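Local coordinates for designed helical repeat protein (PDB 5CWF), which is a computationally designed repeat protein, with no assigned biological role, made to fold into an array of antiparallel alpha-helices, at residues K142-L147 against A171-A176; K14-A19 against R29-A34; K52-L57 against E85-N90; A110-D115 against K156-E161; K7-L12 against E37-L42. All coordinates share one frame; numbering follows the deposited sequence. Where two conformers were deposited one is given.

Contact 1. Residues K142-L147 against A171-A176. With CA (calcium ion), chain I.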
# COMPACT_ATOMS: atom_id res chain seq x y z
N LYS A 142 1.18 11.15 -13.96
CA LYS A 142 0.97 12.50 -13.44
C LYS A 142 -0.47 12.66 -12.92
O LYS A 142 -0.70 13.24 -11.87
CB LYS A 142 1.27 13.55 -14.49
CG LYS A 142 2.76 13.76 -14.73
CD LYS A 142 2.98 14.77 -15.86
CE LYS A 142 4.44 15.18 -15.99
NZ LYS A 142 4.63 16.14 -17.12
N LYS A 143 -1.43 12.15 -13.68
CA LYS A 143 -2.82 12.16 -13.26
C LYS A 143 -3.02 11.38 -11.97
O LYS A 143 -3.72 11.81 -11.05
CB LYS A 143 -3.69 11.54 -14.35
CG LYS A 143 -3.66 12.28 -15.67
CD LYS A 143 -4.36 11.47 -16.74
CE LYS A 143 -4.53 12.25 -18.03
NZ LYS A 143 -5.18 11.42 -19.08
N MET A 144 -2.39 10.22 -11.88
CA MET A 144 -2.60 9.38 -10.70
C MET A 144 -1.87 9.97 -9.49
O MET A 144 -2.27 9.73 -8.34
CB MET A 144 -2.15 7.94 -10.99
CG MET A 144 -3.03 7.24 -12.05
SD MET A 144 -4.75 7.12 -11.48
CE MET A 144 -5.48 8.53 -12.32
N LEU A 145 -0.84 10.78 -9.72
CA LEU A 145 -0.13 11.42 -8.61
C LEU A 145 -1.05 12.41 -7.90
O LEU A 145 -1.07 12.50 -6.67
CB LEU A 145 1.16 12.12 -9.09
CG LEU A 145 1.94 12.88 -8.01
CD1 LEU A 145 2.23 11.99 -6.81
CD2 LEU A 145 3.27 13.48 -8.56
N GLU A 146 -1.82 13.15 -8.67
CA GLU A 146 -2.77 14.09 -8.08
C GLU A 146 -3.84 13.38 -7.26
O GLU A 146 -4.24 13.84 -6.16
CB GLU A 146 -3.36 14.95 -9.20
CG GLU A 146 -2.27 15.81 -9.89
CD GLU A 146 -1.35 16.55 -8.88
OE1 GLU A 146 -1.85 17.47 -8.19
OE2 GLU A 146 -0.13 16.22 -8.78
N LEU A 147 -4.29 12.23 -7.75
CA LEU A 147 -5.27 11.45 -6.99
C LEU A 147 -4.66 10.83 -5.73
O LEU A 147 -5.30 10.80 -4.69
CB LEU A 147 -5.86 10.36 -7.86
CG LEU A 147 -6.74 10.80 -9.02
CD1 LEU A 147 -7.38 9.56 -9.63
CD2 LEU A 147 -7.82 11.78 -8.58
N ALA A 171 -11.05 4.76 -11.16
CA ALA A 171 -11.61 3.72 -12.03
C ALA A 171 -12.17 4.33 -13.33
O ALA A 171 -12.08 3.72 -14.39
CB ALA A 171 -12.70 2.95 -11.30
N GLU A 172 -12.75 5.52 -13.23
CA GLU A 172 -13.30 6.21 -14.39
C GLU A 172 -12.24 6.89 -15.27
O GLU A 172 -12.46 7.07 -16.46
CB GLU A 172 -14.33 7.24 -13.95
CG GLU A 172 -15.61 6.61 -13.37
CD GLU A 172 -16.37 5.78 -14.39
OE1 GLU A 172 -17.14 4.89 -13.98
OE2 GLU A 172 -16.21 6.02 -15.61
N GLU A 173 -11.12 7.31 -14.69
CA GLU A 173 -10.02 7.85 -15.49
C GLU A 173 -9.46 6.74 -16.38
O GLU A 173 -9.06 6.99 -17.52
CB GLU A 173 -8.93 8.46 -14.62
CG GLU A 173 -7.94 9.30 -15.43
CD GLU A 173 -8.58 10.51 -16.07
OE1 GLU A 173 -9.54 11.07 -15.48
OE2 GLU A 173 -8.16 10.90 -17.18
N VAL A 174 -9.42 5.52 -15.85
CA VAL A 174 -9.01 4.35 -16.62
C VAL A 174 -9.92 4.20 -17.82
O VAL A 174 -9.46 3.98 -18.94
CB VAL A 174 -9.09 3.04 -15.79
CG1 VAL A 174 -8.87 1.80 -16.67
CG2 VAL A 174 -8.12 3.05 -14.64
N GLU A 175 -11.22 4.32 -17.56
CA GLU A 175 -12.22 4.22 -18.61
C GLU A 175 -11.98 5.29 -19.67
O GLU A 175 -12.01 4.99 -20.87
CB GLU A 175 -13.62 4.36 -18.01
CG GLU A 175 -14.75 4.35 -19.02
CD GLU A 175 -16.12 4.36 -18.37
OE1 GLU A 175 -16.32 3.58 -17.42
OE2 GLU A 175 -16.98 5.15 -18.81
N ALA A 176 -11.71 6.52 -19.23
CA ALA A 176 -11.44 7.62 -20.16
C ALA A 176 -10.20 7.35 -21.00
O ALA A 176 -10.18 7.63 -22.20
CB ALA A 176 -11.28 8.92 -19.40
CA CA I . -18.41 4.15 -16.08

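Contact 2. Residues K14-A19 against R29-A34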
# COMPACT_ATOMS: atom_id res chain seq x y z
N LYS A 14 6.86 -12.08 12.79
CA LYS A 14 6.13 -12.34 14.03
C LYS A 14 4.63 -12.16 13.85
O LYS A 14 3.83 -12.88 14.46
CB LYS A 14 6.60 -11.42 15.16
CG LYS A 14 7.42 -12.09 16.24
CD LYS A 14 8.88 -12.18 15.89
CE LYS A 14 9.73 -12.34 17.15
NZ LYS A 14 11.16 -12.02 16.90
N ALA A 15 4.24 -11.17 13.05
CA ALA A 15 2.83 -10.93 12.78
C ALA A 15 2.18 -12.09 12.03
O ALA A 15 1.01 -12.41 12.24
CB ALA A 15 2.65 -9.63 11.99
N VAL A 16 2.94 -12.71 11.14
CA VAL A 16 2.45 -13.85 10.38
C VAL A 16 2.22 -15.01 11.33
O VAL A 16 1.22 -15.70 11.27
CB VAL A 16 3.44 -14.25 9.26
CG1 VAL A 16 3.08 -15.62 8.62
CG2 VAL A 16 3.49 -13.16 8.17
N GLU A 17 3.19 -15.24 12.21
CA GLU A 17 3.11 -16.34 13.16
C GLU A 17 1.95 -16.15 14.13
O GLU A 17 1.25 -17.11 14.48
CB GLU A 17 4.45 -16.46 13.87
CG GLU A 17 5.54 -16.98 12.91
CD GLU A 17 6.96 -16.58 13.29
OE1 GLU A 17 7.16 -15.97 14.36
OE2 GLU A 17 7.88 -16.88 12.49
N LEU A 18 1.73 -14.91 14.56
CA LEU A 18 0.61 -14.60 15.43
C LEU A 18 -0.71 -14.80 14.71
O LEU A 18 -1.67 -15.30 15.28
CB LEU A 18 0.72 -13.16 15.94
CG LEU A 18 -0.42 -12.71 16.85
CD1 LEU A 18 -0.55 -13.64 18.06
CD2 LEU A 18 -0.18 -11.28 17.31
N ALA A 19 -0.79 -14.36 13.46
CA ALA A 19 -1.99 -14.60 12.66
C ALA A 19 -2.27 -16.09 12.57
O ALA A 19 -3.44 -16.53 12.68
CB ALA A 19 -1.83 -13.99 11.25
N ARG A 29 -1.39 -15.34 5.10
CA ARG A 29 -0.94 -15.52 3.72
C ARG A 29 -0.68 -14.18 3.05
O ARG A 29 0.34 -13.99 2.39
CB ARG A 29 -1.98 -16.29 2.91
CG ARG A 29 -1.68 -16.41 1.41
CD ARG A 29 -2.81 -17.16 0.70
NE ARG A 29 -4.02 -16.34 0.57
CZ ARG A 29 -5.27 -16.81 0.63
NH1 ARG A 29 -5.51 -18.10 0.83
NH2 ARG A 29 -6.29 -15.97 0.50
N GLU A 30 -1.60 -13.25 3.26
CA GLU A 30 -1.49 -11.97 2.58
C GLU A 30 -0.36 -11.12 3.17
O GLU A 30 0.32 -10.40 2.44
CB GLU A 30 -2.81 -11.21 2.66
CG GLU A 30 -2.97 -10.17 1.58
CD GLU A 30 -3.14 -10.80 0.19
OE1 GLU A 30 -2.71 -10.19 -0.81
OE2 GLU A 30 -3.73 -11.90 0.12
N ILE A 31 -0.16 -11.18 4.48
CA ILE A 31 0.98 -10.48 5.07
C ILE A 31 2.27 -11.07 4.51
O ILE A 31 3.19 -10.35 4.09
CB ILE A 31 0.98 -10.59 6.61
CG1 ILE A 31 -0.24 -9.89 7.17
CG2 ILE A 31 2.29 -10.04 7.18
CD1 ILE A 31 -0.40 -10.06 8.68
N GLU A 32 2.34 -12.40 4.44
CA GLU A 32 3.52 -13.04 3.91
C GLU A 32 3.75 -12.69 2.44
O GLU A 32 4.88 -12.41 2.05
CB GLU A 32 3.43 -14.57 4.11
CG GLU A 32 4.77 -15.24 3.92
CD GLU A 32 4.78 -16.72 4.28
OE1 GLU A 32 3.98 -17.14 5.16
OE2 GLU A 32 5.60 -17.46 3.69
N ARG A 33 2.68 -12.65 1.63
CA ARG A 33 2.82 -12.24 0.23
C ARG A 33 3.39 -10.82 0.10
O ARG A 33 4.24 -10.59 -0.75
CB ARG A 33 1.49 -12.31 -0.51
CG ARG A 33 1.65 -12.11 -2.02
CD ARG A 33 0.38 -12.50 -2.78
NE ARG A 33 -0.63 -11.46 -2.77
CZ ARG A 33 -0.68 -10.46 -3.66
NH1 ARG A 33 0.25 -10.35 -4.60
NH2 ARG A 33 -1.66 -9.56 -3.59
N ALA A 34 2.89 -9.88 0.89
CA ALA A 34 3.38 -8.52 0.84
C ALA A 34 4.85 -8.44 1.26
O ALA A 34 5.66 -7.80 0.61
CB ALA A 34 2.50 -7.60 1.72

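Contact 3. Residues K52-L57 against E85-N90. With CA (calcium ion), chain G.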
# COMPACT_ATOMS: atom_id res chain seq x y z
N LYS A 52 12.50 3.86 0.63
CA LYS A 52 11.55 4.71 1.37
C LYS A 52 10.13 4.17 1.28
O LYS A 52 9.45 4.03 2.29
CB LYS A 52 11.57 6.14 0.82
CG LYS A 52 12.81 6.94 1.15
CD LYS A 52 12.91 8.20 0.29
CE LYS A 52 11.65 9.06 0.33
NZ LYS A 52 11.71 10.18 -0.67
N VAL A 53 9.69 3.88 0.06
CA VAL A 53 8.36 3.34 -0.16
C VAL A 53 8.21 1.99 0.55
O VAL A 53 7.20 1.75 1.22
CB VAL A 53 8.06 3.17 -1.67
CG1 VAL A 53 6.69 2.53 -1.91
CG2 VAL A 53 8.16 4.51 -2.37
N MET A 54 9.22 1.13 0.43
CA MET A 54 9.12 -0.20 1.02
C MET A 54 9.02 -0.13 2.54
O MET A 54 8.29 -0.91 3.14
CB MET A 54 10.32 -1.06 0.64
CG MET A 54 10.44 -1.42 -0.83
SD MET A 54 8.95 -2.12 -1.55
CE MET A 54 8.32 -0.71 -2.45
N LEU A 55 9.74 0.80 3.17
CA LEU A 55 9.66 0.93 4.63
C LEU A 55 8.28 1.36 5.07
O LEU A 55 7.71 0.81 6.03
CB LEU A 55 10.72 1.89 5.15
CG LEU A 55 10.81 2.07 6.67
CD1 LEU A 55 11.15 0.74 7.34
CD2 LEU A 55 11.85 3.13 7.03
N ALA A 56 7.72 2.34 4.36
CA ALA A 56 6.39 2.81 4.70
C ALA A 56 5.38 1.66 4.56
O ALA A 56 4.53 1.48 5.43
CB ALA A 56 5.99 4.00 3.81
N LEU A 57 5.47 0.89 3.49
CA LEU A 57 4.54 -0.23 3.28
C LEU A 57 4.64 -1.31 4.34
O LEU A 57 3.62 -1.79 4.86
CB LEU A 57 4.77 -0.86 1.90
CG LEU A 57 4.38 0.01 0.70
CD1 LEU A 57 4.64 -0.72 -0.61
CD2 LEU A 57 2.89 0.40 0.80
N GLU A 85 4.17 -4.71 -6.53
CA GLU A 85 4.14 -5.30 -7.87
C GLU A 85 4.20 -4.23 -8.97
O GLU A 85 4.89 -4.39 -9.99
CB GLU A 85 2.90 -6.18 -8.05
CG GLU A 85 3.00 -7.52 -7.33
CD GLU A 85 1.79 -8.42 -7.56
OE1 GLU A 85 0.89 -8.06 -8.35
OE2 GLU A 85 1.77 -9.53 -6.98
N ALA A 86 3.46 -3.14 -8.78
CA ALA A 86 3.42 -2.04 -9.74
C ALA A 86 4.77 -1.35 -9.86
O ALA A 86 5.22 -0.98 -10.96
CB ALA A 86 2.35 -1.04 -9.34
N LEU A 87 5.42 -1.17 -8.72
CA LEU A 87 6.73 -0.53 -8.72
C LEU A 87 7.78 -1.41 -9.34
O LEU A 87 8.73 -0.92 -9.96
CB LEU A 87 7.16 -0.17 -7.30
CG LEU A 87 6.94 1.24 -6.81
CD1 LEU A 87 7.53 1.36 -5.42
CD2 LEU A 87 7.54 2.31 -7.73
N ARG A 88 7.64 -2.72 -9.20
CA ARG A 88 8.61 -3.60 -9.81
C ARG A 88 8.44 -3.60 -11.33
O ARG A 88 9.39 -3.84 -12.05
CB ARG A 88 8.49 -5.01 -9.25
CG ARG A 88 8.95 -5.13 -7.80
CD ARG A 88 8.81 -6.55 -7.31
NE ARG A 88 9.86 -7.42 -7.85
CZ ARG A 88 9.83 -8.75 -7.77
NH1 ARG A 88 8.81 -9.37 -7.18
NH2 ARG A 88 10.82 -9.47 -8.27
N GLU A 89 7.25 -3.27 -11.82
CA GLU A 89 7.08 -3.14 -13.27
C GLU A 89 7.66 -1.83 -13.77
O GLU A 89 8.23 -1.77 -14.85
CB GLU A 89 5.61 -3.23 -13.67
CG GLU A 89 4.99 -4.60 -13.43
CD GLU A 89 3.51 -4.62 -13.71
OE1 GLU A 89 2.94 -3.52 -13.91
OE2 GLU A 89 2.92 -5.72 -13.67
N ASN A 90 7.50 -0.76 -13.01
CA ASN A 90 7.98 0.55 -13.45
C ASN A 90 8.26 1.41 -12.24
O ASN A 90 7.32 1.77 -11.53
CB ASN A 90 6.93 1.20 -14.37
CG ASN A 90 7.31 2.60 -14.85
OD1 ASN A 90 8.36 3.15 -14.49
ND2 ASN A 90 6.46 3.18 -15.70
CA CA G . 11.53 -3.37 -12.74
O HOH W 1 10.92 -1.38 -11.64
O HOH W 2 10.48 -3.48 -14.85
O HOH W 3 11.20 -5.69 -12.92

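Contact 4. Residues A110-D115 against K156-E161. With CA (calcium ion), chain J; CA (calcium ion), chain L.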
# COMPACT_ATOMS: atom_id res chain seq x y z
N ALA A 110 -3.74 2.96 8.67
CA ALA A 110 -3.52 1.84 9.61
C ALA A 110 -3.20 2.35 11.02
O ALA A 110 -3.48 1.66 12.01
CB ALA A 110 -2.38 0.94 9.12
N LYS A 111 -2.61 3.53 11.11
CA LYS A 111 -2.20 4.10 12.39
C LYS A 111 -3.34 4.79 13.12
O LYS A 111 -3.36 4.87 14.36
CB LYS A 111 -1.04 5.09 12.16
CG LYS A 111 -0.40 5.68 13.40
CD LYS A 111 0.73 6.65 13.05
CE LYS A 111 1.89 5.96 12.33
NZ LYS A 111 3.04 6.88 12.06
N ASN A 112 -4.33 5.24 12.36
CA ASN A 112 -5.44 5.99 12.94
C ASN A 112 -6.50 5.10 13.58
O ASN A 112 -7.47 5.60 14.14
CB ASN A 112 -6.06 6.90 11.88
CG ASN A 112 -5.24 8.16 11.64
OD1 ASN A 112 -4.32 8.48 12.40
ND2 ASN A 112 -5.55 8.88 10.57
N ASN A 113 -6.34 3.78 13.48
CA ASN A 113 -7.26 2.85 14.15
C ASN A 113 -8.75 2.93 13.74
O ASN A 113 -9.62 2.63 14.57
CB ASN A 113 -7.16 3.03 15.67
CG ASN A 113 -6.82 1.73 16.39
OD1 ASN A 113 -7.39 0.67 16.10
ND2 ASN A 113 -5.96 1.82 17.40
N ASP A 114 -9.06 3.45 12.56
CA ASP A 114 -10.44 3.42 12.05
C ASP A 114 -10.63 2.39 10.91
O ASP A 114 -10.06 2.55 9.82
CB ASP A 114 -10.85 4.84 11.60
CG ASP A 114 -12.31 4.93 11.18
OD1 ASP A 114 -12.83 4.03 10.50
OD2 ASP A 114 -12.97 5.90 11.60
N ASP A 115 -11.41 1.33 11.15
CA ASP A 115 -11.53 0.25 10.15
C ASP A 115 -12.16 0.68 8.82
O ASP A 115 -11.79 0.16 7.77
CB ASP A 115 -12.36 -0.93 10.68
CG ASP A 115 -11.61 -1.80 11.66
OD1 ASP A 115 -10.37 -1.87 11.60
OD2 ASP A 115 -12.27 -2.48 12.47
N LYS A 156 -5.39 11.71 6.18
CA LYS A 156 -5.07 12.72 7.20
C LYS A 156 -6.32 13.31 7.84
O LYS A 156 -6.31 13.68 9.02
CB LYS A 156 -4.22 13.84 6.58
CG LYS A 156 -2.78 13.45 6.29
CD LYS A 156 -2.00 14.52 5.53
CE LYS A 156 -0.54 14.08 5.30
NZ LYS A 156 0.28 15.10 4.58
N ASN A 157 -7.41 13.36 7.07
CA ASN A 157 -8.68 13.89 7.55
C ASN A 157 -9.64 12.80 8.04
O ASN A 157 -10.80 13.10 8.34
CB ASN A 157 -9.36 14.69 6.45
CG ASN A 157 -8.59 15.93 6.07
OD1 ASN A 157 -7.93 16.54 6.91
ND2 ASN A 157 -8.72 16.35 4.82
N ASN A 158 -9.18 11.55 8.08
CA ASN A 158 -10.01 10.41 8.47
C ASN A 158 -11.34 10.43 7.71
O ASN A 158 -12.41 10.36 8.29
CB ASN A 158 -10.24 10.39 9.99
CG ASN A 158 -10.38 8.96 10.53
OD1 ASN A 158 -9.58 8.07 10.21
ND2 ASN A 158 -11.41 8.74 11.34
N ASP A 159 -11.25 10.60 6.39
CA ASP A 159 -12.41 10.90 5.55
C ASP A 159 -12.70 9.74 4.59
O ASP A 159 -12.16 9.70 3.47
CB ASP A 159 -12.14 12.21 4.80
CG ASP A 159 -13.32 12.68 3.97
OD1 ASP A 159 -14.32 11.94 3.83
OD2 ASP A 159 -13.23 13.80 3.44
N ASP A 160 -13.55 8.81 5.02
CA ASP A 160 -13.83 7.60 4.24
C ASP A 160 -14.68 7.92 3.01
O ASP A 160 -14.53 7.29 1.97
CB ASP A 160 -14.51 6.51 5.09
CG ASP A 160 -15.76 7.00 5.86
OD1 ASP A 160 -15.70 8.03 6.56
OD2 ASP A 160 -16.81 6.32 5.80
N GLU A 161 -15.55 8.92 3.13
CA GLU A 161 -16.42 9.30 2.01
C GLU A 161 -15.57 9.82 0.84
O GLU A 161 -15.77 9.45 -0.33
CB GLU A 161 -17.46 10.33 2.47
CG GLU A 161 -18.55 9.76 3.42
CD GLU A 161 -18.14 9.70 4.91
OE1 GLU A 161 -17.10 10.30 5.28
OE2 GLU A 161 -18.87 9.06 5.71
CA CA J . -17.23 9.39 7.73
CA CA L . -8.63 -1.39 16.29
O HOH W 4 -15.41 10.89 7.85
O HOH W 5 -7.18 -1.53 18.08

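Contact 5. Residues K7-L12 against E37-L42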
# COMPACT_ATOMS: atom_id res chain seq x y z
N LYS A 7 14.49 -4.80 11.07
CA LYS A 7 13.66 -4.84 12.28
C LYS A 7 12.17 -4.95 11.95
O LYS A 7 11.44 -5.72 12.58
CB LYS A 7 13.89 -3.59 13.14
CG LYS A 7 15.07 -3.69 14.10
CD LYS A 7 15.26 -2.39 14.90
CE LYS A 7 14.00 -1.99 15.66
NZ LYS A 7 14.20 -0.78 16.50
N VAL A 8 11.70 -4.16 10.99
CA VAL A 8 10.30 -4.23 10.59
C VAL A 8 9.96 -5.59 10.00
O VAL A 8 8.86 -6.11 10.25
CB VAL A 8 9.93 -3.12 9.56
CG1 VAL A 8 8.49 -3.26 9.14
CG2 VAL A 8 10.15 -1.74 10.13
N MET A 9 10.87 -6.16 9.22
CA MET A 9 10.63 -7.46 8.59
C MET A 9 10.54 -8.60 9.60
O MET A 9 9.72 -9.52 9.45
CB MET A 9 11.75 -7.79 7.60
CG MET A 9 11.83 -6.88 6.39
SD MET A 9 10.31 -6.79 5.43
CE MET A 9 10.02 -8.53 5.16
N GLU A 10 11.37 -8.52 10.63
CA GLU A 10 11.32 -9.49 11.72
C GLU A 10 9.99 -9.36 12.44
O GLU A 10 9.41 -10.37 12.88
CB GLU A 10 12.52 -9.30 12.65
CG GLU A 10 13.84 -9.77 12.02
CD GLU A 10 15.08 -9.33 12.79
OE1 GLU A 10 14.96 -8.48 13.70
OE2 GLU A 10 16.18 -9.83 12.47
N ALA A 11 9.48 -8.14 12.54
CA ALA A 11 8.18 -7.92 13.19
C ALA A 11 7.05 -8.48 12.31
O ALA A 11 6.03 -8.98 12.82
CB ALA A 11 7.96 -6.45 13.47
N LEU A 12 7.20 -8.34 11.00
CA LEU A 12 6.24 -8.91 10.06
C LEU A 12 6.21 -10.42 10.17
O LEU A 12 5.15 -11.01 10.12
CB LEU A 12 6.56 -8.50 8.63
CG LEU A 12 6.12 -7.07 8.31
CD1 LEU A 12 6.78 -6.60 7.01
CD2 LEU A 12 4.61 -6.98 8.23
N GLU A 37 7.08 -9.85 -1.50
CA GLU A 37 7.20 -8.90 -2.60
C GLU A 37 8.20 -7.78 -2.28
O GLU A 37 9.02 -7.40 -3.13
CB GLU A 37 5.82 -8.32 -2.91
CG GLU A 37 5.71 -7.71 -4.28
CD GLU A 37 5.80 -8.73 -5.41
OE1 GLU A 37 6.18 -8.33 -6.53
OE2 GLU A 37 5.50 -9.92 -5.17
N ILE A 38 8.12 -7.25 -1.07
CA ILE A 38 9.02 -6.20 -0.61
C ILE A 38 10.47 -6.69 -0.65
O ILE A 38 11.36 -5.98 -1.12
CB ILE A 38 8.65 -5.74 0.82
CG1 ILE A 38 7.36 -4.92 0.78
CG2 ILE A 38 9.77 -4.89 1.44
CD1 ILE A 38 6.70 -4.72 2.15
N VAL A 39 10.72 -7.89 -0.14
CA VAL A 39 12.07 -8.42 -0.12
C VAL A 39 12.64 -8.56 -1.53
O VAL A 39 13.79 -8.20 -1.76
CB VAL A 39 12.12 -9.78 0.64
CG1 VAL A 39 13.39 -10.56 0.34
CG2 VAL A 39 11.98 -9.52 2.14
N GLU A 40 11.85 -9.07 -2.47
CA GLU A 40 12.34 -9.21 -3.85
C GLU A 40 12.57 -7.84 -4.50
O GLU A 40 13.53 -7.67 -5.25
CB GLU A 40 11.39 -10.07 -4.69
CG GLU A 40 11.95 -11.45 -5.06
CD GLU A 40 11.88 -12.46 -3.93
OE1 GLU A 40 12.95 -12.84 -3.41
OE2 GLU A 40 10.76 -12.88 -3.57
N ALA A 41 11.69 -6.88 -4.23
CA ALA A 41 11.88 -5.52 -4.75
C ALA A 41 13.21 -4.93 -4.28
O ALA A 41 13.89 -4.24 -5.03
CB ALA A 41 10.71 -4.62 -4.35
N LEU A 42 13.55 -5.15 -3.01
CA LEU A 42 14.79 -4.60 -2.46
C LEU A 42 16.05 -5.35 -2.95
O LEU A 42 17.14 -4.78 -3.02
CB LEU A 42 14.73 -4.59 -0.94
CG LEU A 42 13.75 -3.57 -0.33
CD1 LEU A 42 13.59 -3.81 1.17
CD2 LEU A 42 14.17 -2.12 -0.61

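Contact 1. Residues K142-L147 against A171-A176
A long salt bridge between Lys143 and Glu173, with Met144 lying beside it against the same glutamate, joins helix 138-156 to helix 160-176 near the C-terminal end of the chain. Lys143 NZ stands 3.6 Å from Glu173 OE2, too far for a close ion pair, and the two side chains meet at about a right angle. The lysine has its CG anti to the carbonyl carbon (chi1 -62°) and is extended beyond that, which carries the ammonium across the groove. Glu173 instead bends at chi2 (64°), turning its carboxylate toward the lysine. Beneath the charges, Met144 CE packs against the glutamate's aliphatic stem, 4.0 Å from Glu173 CG. These two helices, linked by a short turn and running roughly antiparallel, form a helical hairpin. Methionine suits its buried place because its flexible thioether can cover both this stem and Leu132 of helix 115-134. Lysine and glutamate suit the more open margin, where solvent can probably reach their ends, and Lys143 also has a weak, long ion pair with Glu139. On the outer flank of helix 160-176, Glu172 and Glu175, three residues apart, bind a calcium ion; Glu172 OE1 lies 2.6 Å from the metal and Glu175 OE1 2.5 Å. The shared cation probably offsets the repulsion between Glu172 OE2 and Glu175 OE1, which are only 3.0 Å apart.

Contact 2. Residues K14-A19 against R29-A34
The helical hairpin of helix 3-21 and helix 25-44 is held here by Val16 against Ile31. The segments are antiparallel, their directions 163° apart and their axes 9.2 Å from each other. Val16 CG2 and Ile31 CG2 come within 3.5 Å, tighter than usual for two methyls, as the side chains pass in opposite directions. Beta-branched residues, with a methyl carried directly on CB, suit such a close approach. Further along the isoleucine, CD1 just reaches the backbone Ala15 O at 4.5 Å; Val61 and Ala65 of helix 48-67 cover Ile31 as well. At the margin, Val16 CG1 lies 3.9 Å from Glu32 OE1. Away from the seam, Arg33 grips Glu30 side-on, NE and NH2 both donating to OE1, with Arg33 NH2 3.0 Å from Glu30 OE1; further salt bridges run to Glu82 and Glu85 of helix 70-89. The chemistry thus divides by face: methyl groups exclude water toward the hairpin partner, while Arg33, steadied by Glu30, ties helix 25-44 to helix 70-89.

Contact 3. Residues K52-L57 against E85-N90
Leu87 CD1 is the single atom on which this buried contact turns. It meets Val53 CG1 at 3.8 Å, the two side chains reaching toward each other tip to tip, and Met54 CE at 3.7 Å, the methionine sliding past the leucine in the opposite direction. Val53 presents CG1, the branch anti to its backbone N, whereas Met54 must bend at chi2 (-52°) and again at chi3 to bring its terminal methyl round to the same place. A branched leucine suits the gap, since the backbones stay well apart and one methyl can serve two partners.

In the next shell, Ile38 and Leu42 of helix 25-44, Met5 of helix 3-21 and Val84 pack on Met54, while Met99 of helix 93-111 touches Leu87. A salt bridge from Arg88 to Glu44 holds helix 70-89 to helix 25-44.

Helix 70-89 ends at Glu89, and its last turn binds a calcium ion through a backbone oxygen, Arg88 O, at 2.3 Å. Three waters are the other ligands seen; one also donates to Leu87 O at 2.8 Å and another to Glu89 O. At position 87 the side chain serves the core, while the backbone carbonyl, as any residue's would, holds a metal-bound water. The apolar grip is unspecific in direction and rests on excluding water, while the carbonyl-rich helix end probably favours a cation.

Contact 4. Residues A110-D115 against K156-E161
Asn158 ND2 donates to Asp114 OD2 at 3.3 Å, the one hydrogen bond across this surface contact, where the turn between helices 93-111 and 115-134 meets the turn between helices 138-156 and 160-176. It is bent, 144° at the hydrogen, and arrives from above the carboxylate plane, 38° out of it; the amide and carboxylate planes are 67° apart. Asn158 OD1 meanwhile rests 3.7 Å from Asp114 CB. The other carboxylate oxygen, Asp114 OD1, accepts from Val117 N, so aspartate suits a place where it caps a helix and holds a neighbouring turn at once. A valine in place of Asn158 would probably leave Asp114 OD2 without this donor and fit the positive-phi backbone poorly. Two calcium ions flank the turns. One is held by Asp160 OD1 and both oxygens of Glu161, with a water that also donates to Asn158 O; the other binds Asn113 OD1 and Asn67 O. A Schellman motif at Asn158 followed at once by the N-cap Asp159 makes the tight turn of a helical hairpin.

Contact 5. Residues K7-L12 against E37-L42
Met9 leaves its helix with CG anti to the carbonyl carbon (chi1 -66°) and then bends at chi2 (-56°) and chi3 (-53°), and this brings its sulfur and terminal methyl against helix 25-44. Met9 CE then lies 3.7 Å from Val39 CG2, the branch that Val39 sets beside its own backbone N. The two side chains cross obliquely. Behind the methyl, Met9 SD comes within 4.5 Å of Ile38 CG2, so the methionine spans two consecutive residues of the facing helix. The nearest alpha carbons, Met9 CA and Val39 CA, are 8.9 Å apart, a spacing that a long unbranched chain can fill while two beta-branched residues offer it a firm surface. Ala35, one turn before Val39, also touches Met9. Leu12, one turn along from Met9, faces the same groove and packs on Ile31 and on Val61 of helix 48-67, continuing the apolar seam of this antiparallel helical hairpin. Elsewhere on helix 25-44, Ala41 packs on Val84 of helix 70-89. With only methyls and a weakly polar sulfur at the seam, the contact probably rests on burying apolar surface and on dispersion and fit, and its flexible methionine can probably adjust to small shifts of the helices.

In the fold
Contacts 2 and 5 belong to one hairpin, helix 3-21 with helix 25-44; their centres are 11 Å apart, and Ile31 CG2 touches Leu12 CD2 at 4.0 Å. Contact 3 lies nearest the chain's centre, about 8 Å from it, and touches both: Arg33 NH1 of contact 2 reaches Glu85 OE2 at 2.9 Å, and Met54 CG packs 3.8 Å from Leu42 CD2 of contact 5. Contact 1 sits across the chain's centre from contacts 2 and 5, and contact 4 across it from contact 3. Contacts 1 and 4 share helix 160-176, their centres 22 Å apart. Calcium sits on a helix flank in contact 1, at a helix end in contact 3 and beside turns in contact 4.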